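Local coordinates for protein dihydrodipicolinate synthase (Bacteroides thetaiotaomicron, PDB 4XKY) that probably condenses pyruvate with aspartate semialdehyde through a Schiff base on the route to diaminopimelate and lysine, although its family also includes N-acetylneuraminate lyases, at residues Leu133-Met138 against Val144-Ala149; Ala149-Ile154 against Tyr178-Asn183; Ile161-Ser166 against Thr170-Ser175. All coordinates share one frame; numbering follows the deposited sequence.

Contact 1 (Leu133-Met138 against Val144-Ala149)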
# COMPACT_ATOMS: atom_id res chain seq x y z
N LEU A 133 15.85 22.54 14.58
CA LEU A 133 15.20 21.67 13.64
C LEU A 133 13.78 21.36 14.04
O LEU A 133 13.51 21.13 15.20
CB LEU A 133 15.98 20.35 13.59
CG LEU A 133 15.35 19.24 12.74
CD1 LEU A 133 15.43 19.63 11.30
CD2 LEU A 133 16.07 17.91 12.91
N PHE A 134 12.88 21.33 13.06
CA PHE A 134 11.54 20.73 13.20
C PHE A 134 11.56 19.40 12.46
O PHE A 134 12.04 19.32 11.33
CB PHE A 134 10.43 21.62 12.59
CG PHE A 134 10.13 22.87 13.38
CD1 PHE A 134 9.05 22.92 14.25
CD2 PHE A 134 10.96 23.98 13.27
CE1 PHE A 134 8.79 24.07 14.98
CE2 PHE A 134 10.72 25.12 14.01
CZ PHE A 134 9.63 25.16 14.87
N LEU A 135 11.07 18.37 13.13
CA LEU A 135 10.88 17.06 12.52
C LEU A 135 9.59 17.06 11.76
O LEU A 135 8.60 17.68 12.20
CB LEU A 135 10.78 15.99 13.60
CG LEU A 135 11.98 15.87 14.51
CD1 LEU A 135 11.59 14.95 15.65
CD2 LEU A 135 13.16 15.33 13.73
N TYR A 136 9.55 16.38 10.63
CA TYR A 136 8.23 16.20 10.02
C TYR A 136 7.96 14.86 9.39
O TYR A 136 8.80 14.22 8.76
CB TYR A 136 7.81 17.37 9.14
CG TYR A 136 8.31 17.38 7.74
CD1 TYR A 136 7.50 16.95 6.69
CD2 TYR A 136 9.57 17.88 7.44
CE1 TYR A 136 7.96 16.99 5.38
CE2 TYR A 136 10.03 17.94 6.14
CZ TYR A 136 9.23 17.49 5.12
OH TYR A 136 9.71 17.54 3.83
N ASN A 137 6.73 14.46 9.61
CA ASN A 137 6.24 13.17 9.25
C ASN A 137 5.76 13.24 7.80
O ASN A 137 4.73 13.87 7.52
CB ASN A 137 5.09 12.85 10.21
CG ASN A 137 4.96 11.38 10.52
OD1 ASN A 137 5.93 10.63 10.59
ND2 ASN A 137 3.72 10.97 10.74
N MET A 138 6.52 12.64 6.89
CA MET A 138 6.25 12.73 5.45
C MET A 138 4.89 12.12 5.13
O MET A 138 4.62 10.99 5.55
CB MET A 138 7.34 12.02 4.64
CG MET A 138 7.68 12.66 3.30
SD MET A 138 9.30 12.14 2.67
CE MET A 138 8.98 12.07 0.91
N VAL A 144 6.44 4.39 7.18
CA VAL A 144 6.89 4.19 8.58
C VAL A 144 6.95 5.57 9.27
O VAL A 144 7.79 6.41 8.93
CB VAL A 144 8.26 3.47 8.70
CG1 VAL A 144 9.01 3.84 9.98
CG2 VAL A 144 8.09 1.95 8.65
N ASN A 145 6.07 5.78 10.23
CA ASN A 145 6.00 7.05 10.96
C ASN A 145 7.05 7.16 12.06
O ASN A 145 7.64 6.17 12.47
CB ASN A 145 4.60 7.21 11.56
CG ASN A 145 3.56 7.57 10.51
OD1 ASN A 145 3.82 7.49 9.30
ND2 ASN A 145 2.38 7.99 10.96
N PHE A 146 7.28 8.39 12.52
CA PHE A 146 7.92 8.60 13.80
C PHE A 146 6.93 8.07 14.84
O PHE A 146 5.84 8.61 14.98
CB PHE A 146 8.17 10.08 14.09
CG PHE A 146 9.23 10.74 13.24
CD1 PHE A 146 10.54 10.78 13.66
CD2 PHE A 146 8.88 11.40 12.08
CE1 PHE A 146 11.51 11.43 12.90
CE2 PHE A 146 9.84 12.05 11.31
CZ PHE A 146 11.17 12.06 11.72
N ALA A 147 7.30 7.01 15.55
CA ALA A 147 6.51 6.57 16.71
C ALA A 147 6.56 7.65 17.80
O ALA A 147 7.49 8.47 17.81
CB ALA A 147 7.03 5.26 17.25
N PRO A 148 5.56 7.67 18.69
CA PRO A 148 5.56 8.65 19.77
C PRO A 148 6.83 8.66 20.59
O PRO A 148 7.41 9.72 20.80
CB PRO A 148 4.36 8.23 20.61
CG PRO A 148 3.39 7.76 19.59
CD PRO A 148 4.24 7.01 18.58
N ALA A 149 7.27 7.49 21.05
CA ALA A 149 8.47 7.39 21.88
C ALA A 149 9.70 7.90 21.12
O ALA A 149 10.58 8.50 21.71
CB ALA A 149 8.68 5.97 22.38
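The ring of Phe146 is met at its edge, close to its plane, by two oxygens: Asn137 OD1, 3.4 Å from Phe146 CD2, and the backbone Tyr136 O, 3.5 Å from Phe146 CE2. Leu135 CD2 reaches the same ring obliquely, at 4.3 Å from Phe146 CE1. This is the first half of a beta-alpha-beta unit of the TIM barrel: the loop that follows strand 133-137 turns back to enter helix 148-154. Phe146 has CG anti to its own carbonyl carbon (chi1 -70°), which carries the ring back over the strand, where Leu118 and Pro107 are further neighbours. The amide of Asn137 also holds the loop backbone, because Phe146 N donates to Asn137 OD1 over 3.3 Å. The bond is nearly straight at 165°, although the donor is tilted 29° from the carbonyl plane. On the other branch, Asn137 ND2 gives a weak hydrogen bond to Asp165. Replacing Asn137 with an alanine would probably leave Phe146 N without this acceptor and Asp165 without its weak donor, setting the loop freer to shift. Tyr136, the predicted proton donor/acceptor, turns its CB away from the loop, and its OH is hydrogen-bonded to Ser81. The two asparagine side chains cross at about a right angle, Asn145 CB lying 3.8 Å from Asn137 OD1.

Contact 2 (Ala149-Ile154 against Tyr178-Asn183); sequences ATIQRI and YAMKDN
On the outer layer of the TIM barrel, the short helix 148-154 lies against the C-terminal end of the next helix, 170-180. The nearest CA atoms are those of Gln152 and Met180, 6.3 Å apart. The thioether of Met180 is central to the packing: its SD lies 3.8 Å from Ile151 CG2 and 3.7 Å from Gln152 CA, so the sulfur rests on the helix backbone as well as on a branched side chain. Met180 is bent at both chi2 (-55°) and chi3 (-65°), a fold that keeps the sulfur in this position instead of extending the chain. Ile151 and Met180 cross at about a right angle, whereas Gln152 runs past Met180 in the opposite direction, with its CG 4.0 Å from Met180 SD. That same methylene is close to the backbone of the second helix, Gln152 CG being 3.3 Å from Ala179 O. The burial is uneven: Ile151 and Met180 are buried, but Gln152 is exposed. A type I beta turn runs from Met180 to Asn183, closed by a bond from Asn183 N to Met180 O of 3.0 Å.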
# COMPACT_ATOMS: atom_id res chain seq x y z
N ALA A 149 7.27 7.49 21.05
CA ALA A 149 8.47 7.39 21.88
C ALA A 149 9.70 7.90 21.12
O ALA A 149 10.58 8.50 21.71
CB ALA A 149 8.68 5.97 22.38
N THR A 150 9.75 7.65 19.81
CA THR A 150 10.84 8.12 18.95
C THR A 150 10.91 9.65 18.97
O THR A 150 11.98 10.22 19.07
CB THR A 150 10.68 7.64 17.49
OG1 THR A 150 10.75 6.21 17.42
CG2 THR A 150 11.78 8.18 16.60
N ILE A 151 9.75 10.30 18.87
CA ILE A 151 9.70 11.75 18.92
C ILE A 151 10.14 12.26 20.28
O ILE A 151 10.90 13.23 20.35
CB ILE A 151 8.31 12.29 18.54
CG1 ILE A 151 8.15 12.23 17.03
CG2 ILE A 151 8.13 13.74 18.96
CD1 ILE A 151 6.71 12.32 16.57
N GLN A 152 9.68 11.63 21.36
CA GLN A 152 10.16 11.96 22.71
C GLN A 152 11.66 11.94 22.75
O GLN A 152 12.29 12.87 23.25
CB GLN A 152 9.70 10.92 23.74
CG GLN A 152 8.62 11.36 24.70
CD GLN A 152 8.21 10.21 25.61
OE1 GLN A 152 7.02 9.89 25.74
NE2 GLN A 152 9.20 9.58 26.23
N ARG A 153 12.21 10.85 22.24
CA ARG A 153 13.64 10.60 22.29
C ARG A 153 14.47 11.61 21.48
O ARG A 153 15.52 12.04 21.96
CB ARG A 153 13.91 9.17 21.80
CG ARG A 153 15.37 8.84 21.55
CD ARG A 153 16.19 8.70 22.83
NE ARG A 153 17.59 8.47 22.48
CZ ARG A 153 18.07 7.32 21.99
NH1 ARG A 153 17.26 6.27 21.78
NH2 ARG A 153 19.36 7.21 21.69
N ILE A 154 14.03 11.96 20.28
CA ILE A 154 14.80 12.88 19.43
C ILE A 154 14.68 14.29 19.98
O ILE A 154 15.62 15.07 19.93
CB ILE A 154 14.33 12.83 17.95
CG1 ILE A 154 14.59 11.45 17.38
CG2 ILE A 154 15.08 13.87 17.11
CD1 ILE A 154 13.88 11.17 16.07
N TYR A 178 0.21 13.35 23.49
CA TYR A 178 0.23 12.72 24.80
C TYR A 178 1.67 12.41 25.21
O TYR A 178 2.05 12.69 26.33
CB TYR A 178 -0.63 11.48 24.86
CG TYR A 178 -0.54 10.74 26.17
CD1 TYR A 178 -1.43 11.02 27.20
CD2 TYR A 178 0.40 9.74 26.38
CE1 TYR A 178 -1.36 10.35 28.41
CE2 TYR A 178 0.47 9.06 27.59
CZ TYR A 178 -0.43 9.38 28.60
OH TYR A 178 -0.42 8.75 29.81
N ALA A 179 2.45 11.84 24.29
CA ALA A 179 3.87 11.56 24.52
C ALA A 179 4.70 12.82 24.81
O ALA A 179 5.71 12.74 25.50
CB ALA A 179 4.47 10.79 23.34
N MET A 180 4.28 13.98 24.28
CA MET A 180 5.04 15.22 24.46
C MET A 180 4.45 16.18 25.50
O MET A 180 4.90 17.32 25.62
CB MET A 180 5.16 15.95 23.11
CG MET A 180 5.88 15.14 22.03
SD MET A 180 7.50 14.60 22.58
CE MET A 180 8.39 16.14 22.77
N LYS A 181 3.47 15.71 26.26
CA LYS A 181 2.69 16.59 27.15
C LYS A 181 3.50 17.22 28.27
O LYS A 181 3.09 18.24 28.81
CB LYS A 181 1.54 15.81 27.77
CG LYS A 181 2.01 14.76 28.77
CD LYS A 181 0.81 14.00 29.30
CE LYS A 181 1.22 12.65 29.83
NZ LYS A 181 1.69 12.83 31.22
N ASP A 182 4.63 16.62 28.64
CA ASP A 182 5.51 17.20 29.67
C ASP A 182 6.64 18.06 29.12
O ASP A 182 7.56 18.42 29.85
CB ASP A 182 6.06 16.09 30.57
CG ASP A 182 4.98 15.45 31.41
OD1 ASP A 182 4.03 16.16 31.82
OD2 ASP A 182 5.08 14.24 31.67
N ASN A 183 6.58 18.39 27.83
CA ASN A 183 7.54 19.29 27.22
C ASN A 183 6.78 20.38 26.46
O ASN A 183 6.79 20.40 25.23
CB ASN A 183 8.47 18.52 26.30
CG ASN A 183 9.70 19.33 25.91
OD1 ASN A 183 9.86 20.50 26.30
ND2 ASN A 183 10.58 18.70 25.15

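Contact 3 (Ile161-Ser166 against Thr170-Ser175); sequences IGFKDS and TVYFQS
Asp165 OD2 accepts a hydrogen bond from Ser167 OG and also faces two rings of the helix. Asp165 OD2 sits at the edge of the Tyr172 ring, in its plane, 3.7 Å from Tyr172 CD2, and lies 3.9 Å from Phe173 CD1. The two rings meet the carboxylate differently: its plane is almost parallel to that of Phe173 (6° apart) but steeply inclined to that of Tyr172. Weakly positive ring hydrogens may help to settle the buried charge, and Asp165 OD1 takes a weak hydrogen bond from Asn137 ND2. With CG anti to the backbone N (chi1 -172°), Asp165 extends its carboxylate toward the helix; Asp165 CB lies at the edge of the Phe173 ring, 3.6 Å from Phe173 CD1. Phe163 CZ makes an apolar contact with Tyr172 CE2 at 4.0 Å and approaches Tyr172 OH obliquely at 3.7 Å. The Phe173 ring is met more loosely, Phe163 CE2 standing 4.4 Å from Phe173 CE1. Tyr172 OH also bonds to Phe146 O, though the modelled separation is doubtfully short. Lys164, the predicted Schiff-base lysine between Phe163 and Asp165, turns its CB away from the helix. The segments run antiparallel (171°, axes 10.4 Å apart), as expected for a strand and its following helix in a TIM barrel. Met188 of the next strand touches Phe163 and Phe173, and Ile151 of helix 148-154 touches Phe163 and Tyr172.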
# COMPACT_ATOMS: atom_id res chain seq x y z
N ILE A 161 13.34 21.34 17.97
CA ILE A 161 12.40 22.21 18.72
C ILE A 161 10.94 21.99 18.37
O ILE A 161 10.06 22.61 18.95
CB ILE A 161 12.73 23.72 18.58
CG1 ILE A 161 12.73 24.16 17.11
CG2 ILE A 161 14.07 24.01 19.23
CD1 ILE A 161 12.95 25.66 16.88
N GLY A 162 10.64 21.11 17.43
CA GLY A 162 9.26 20.92 17.09
C GLY A 162 8.99 19.78 16.15
O GLY A 162 9.91 19.06 15.75
N PHE A 163 7.72 19.65 15.83
CA PHE A 163 7.20 18.56 15.03
C PHE A 163 6.01 19.08 14.23
O PHE A 163 5.15 19.80 14.78
CB PHE A 163 6.79 17.43 15.97
CG PHE A 163 6.07 16.29 15.31
CD1 PHE A 163 6.77 15.31 14.62
CD2 PHE A 163 4.69 16.17 15.40
CE1 PHE A 163 6.12 14.26 14.00
CE2 PHE A 163 4.03 15.10 14.80
CZ PHE A 163 4.75 14.15 14.09
N LYS A 164 5.97 18.73 12.95
CA LYS A 164 4.90 19.08 12.01
C LYS A 164 4.36 17.75 11.49
O LYS A 164 5.13 16.89 11.05
CB LYS A 164 5.46 19.92 10.85
CG LYS A 164 4.44 20.34 9.79
CD LYS A 164 5.02 20.65 8.39
CE LYS A 164 4.08 20.13 7.28
NZ LYS A 164 3.72 20.99 6.11
N ASP A 165 3.05 17.56 11.57
CA ASP A 165 2.39 16.37 11.03
C ASP A 165 1.50 16.73 9.85
O ASP A 165 0.58 17.53 9.98
CB ASP A 165 1.52 15.67 12.08
CG ASP A 165 0.97 14.32 11.58
OD1 ASP A 165 1.64 13.69 10.74
OD2 ASP A 165 -0.12 13.89 12.00
N SER A 166 1.78 16.11 8.71
CA SER A 166 0.98 16.26 7.51
C SER A 166 0.12 15.02 7.18
O SER A 166 -0.58 15.02 6.18
CB SER A 166 1.91 16.58 6.32
OG SER A 166 2.29 17.95 6.37
N THR A 170 -5.48 11.89 13.04
CA THR A 170 -5.50 12.58 14.33
C THR A 170 -5.44 11.67 15.54
O THR A 170 -5.17 12.13 16.63
CB THR A 170 -6.70 13.54 14.46
OG1 THR A 170 -7.81 13.01 13.74
CG2 THR A 170 -6.34 14.90 13.88
N VAL A 171 -5.66 10.37 15.35
CA VAL A 171 -5.36 9.40 16.40
C VAL A 171 -3.85 9.45 16.65
O VAL A 171 -3.39 9.55 17.78
CB VAL A 171 -5.73 7.97 15.97
CG1 VAL A 171 -5.17 6.93 16.95
CG2 VAL A 171 -7.24 7.85 15.87
N TYR A 172 -3.11 9.36 15.55
CA TYR A 172 -1.64 9.41 15.61
C TYR A 172 -1.18 10.75 16.19
O TYR A 172 -0.35 10.77 17.08
CB TYR A 172 -1.02 9.18 14.23
CG TYR A 172 0.45 9.52 14.17
CD1 TYR A 172 1.40 8.64 14.67
CD2 TYR A 172 0.89 10.74 13.63
CE1 TYR A 172 2.75 8.94 14.63
CE2 TYR A 172 2.25 11.04 13.57
CZ TYR A 172 3.17 10.14 14.07
OH TYR A 172 4.53 10.43 14.05
N PHE A 173 -1.75 11.85 15.73
CA PHE A 173 -1.33 13.15 16.25
C PHE A 173 -1.55 13.30 17.77
O PHE A 173 -0.71 13.86 18.46
CB PHE A 173 -2.02 14.31 15.54
CG PHE A 173 -1.42 15.65 15.87
CD1 PHE A 173 -0.26 16.09 15.23
CD2 PHE A 173 -1.97 16.46 16.86
CE1 PHE A 173 0.29 17.34 15.53
CE2 PHE A 173 -1.41 17.69 17.18
CZ PHE A 173 -0.27 18.13 16.52
N GLN A 174 -2.70 12.83 18.26
CA GLN A 174 -3.03 12.87 19.68
C GLN A 174 -2.09 11.95 20.47
O GLN A 174 -1.70 12.28 21.60
CB GLN A 174 -4.49 12.46 19.91
CG GLN A 174 -5.53 13.48 19.45
CD GLN A 174 -5.38 14.78 20.22
OE1 GLN A 174 -5.30 14.76 21.44
NE2 GLN A 174 -5.34 15.89 19.51
N SER A 175 -1.70 10.81 19.89
CA SER A 175 -0.71 9.94 20.54
C SER A 175 0.62 10.67 20.78
O SER A 175 1.26 10.46 21.80
CB SER A 175 -0.45 8.66 19.75
OG SER A 175 -1.63 7.91 19.60

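Overall arrangement
Contacts 1 and 3 are buried, with centres about 8 Å apart, and rest on the neighbouring strands 133-137 and 160-165; each joins a strand to the chain that follows it. Contact 2 lies farther out, its centre about 22 Å from that of the chain; it is only partly buried, with Gln152 exposed, and joins two helices, neither segment belonging to a strand. Its chemistry changes accordingly, from the amide, carboxylate and aromatic groups of the others to a thioether packed on aliphatic carbon. Contact 2 shares helix 148-154 with contact 1 and helix 170-180 with contact 3. Packing ties them together: Phe146 CB meets Ile151 CG1 at 3.6 Å, and Ile151 CD1 meets Tyr172 OH at 3.8 Å.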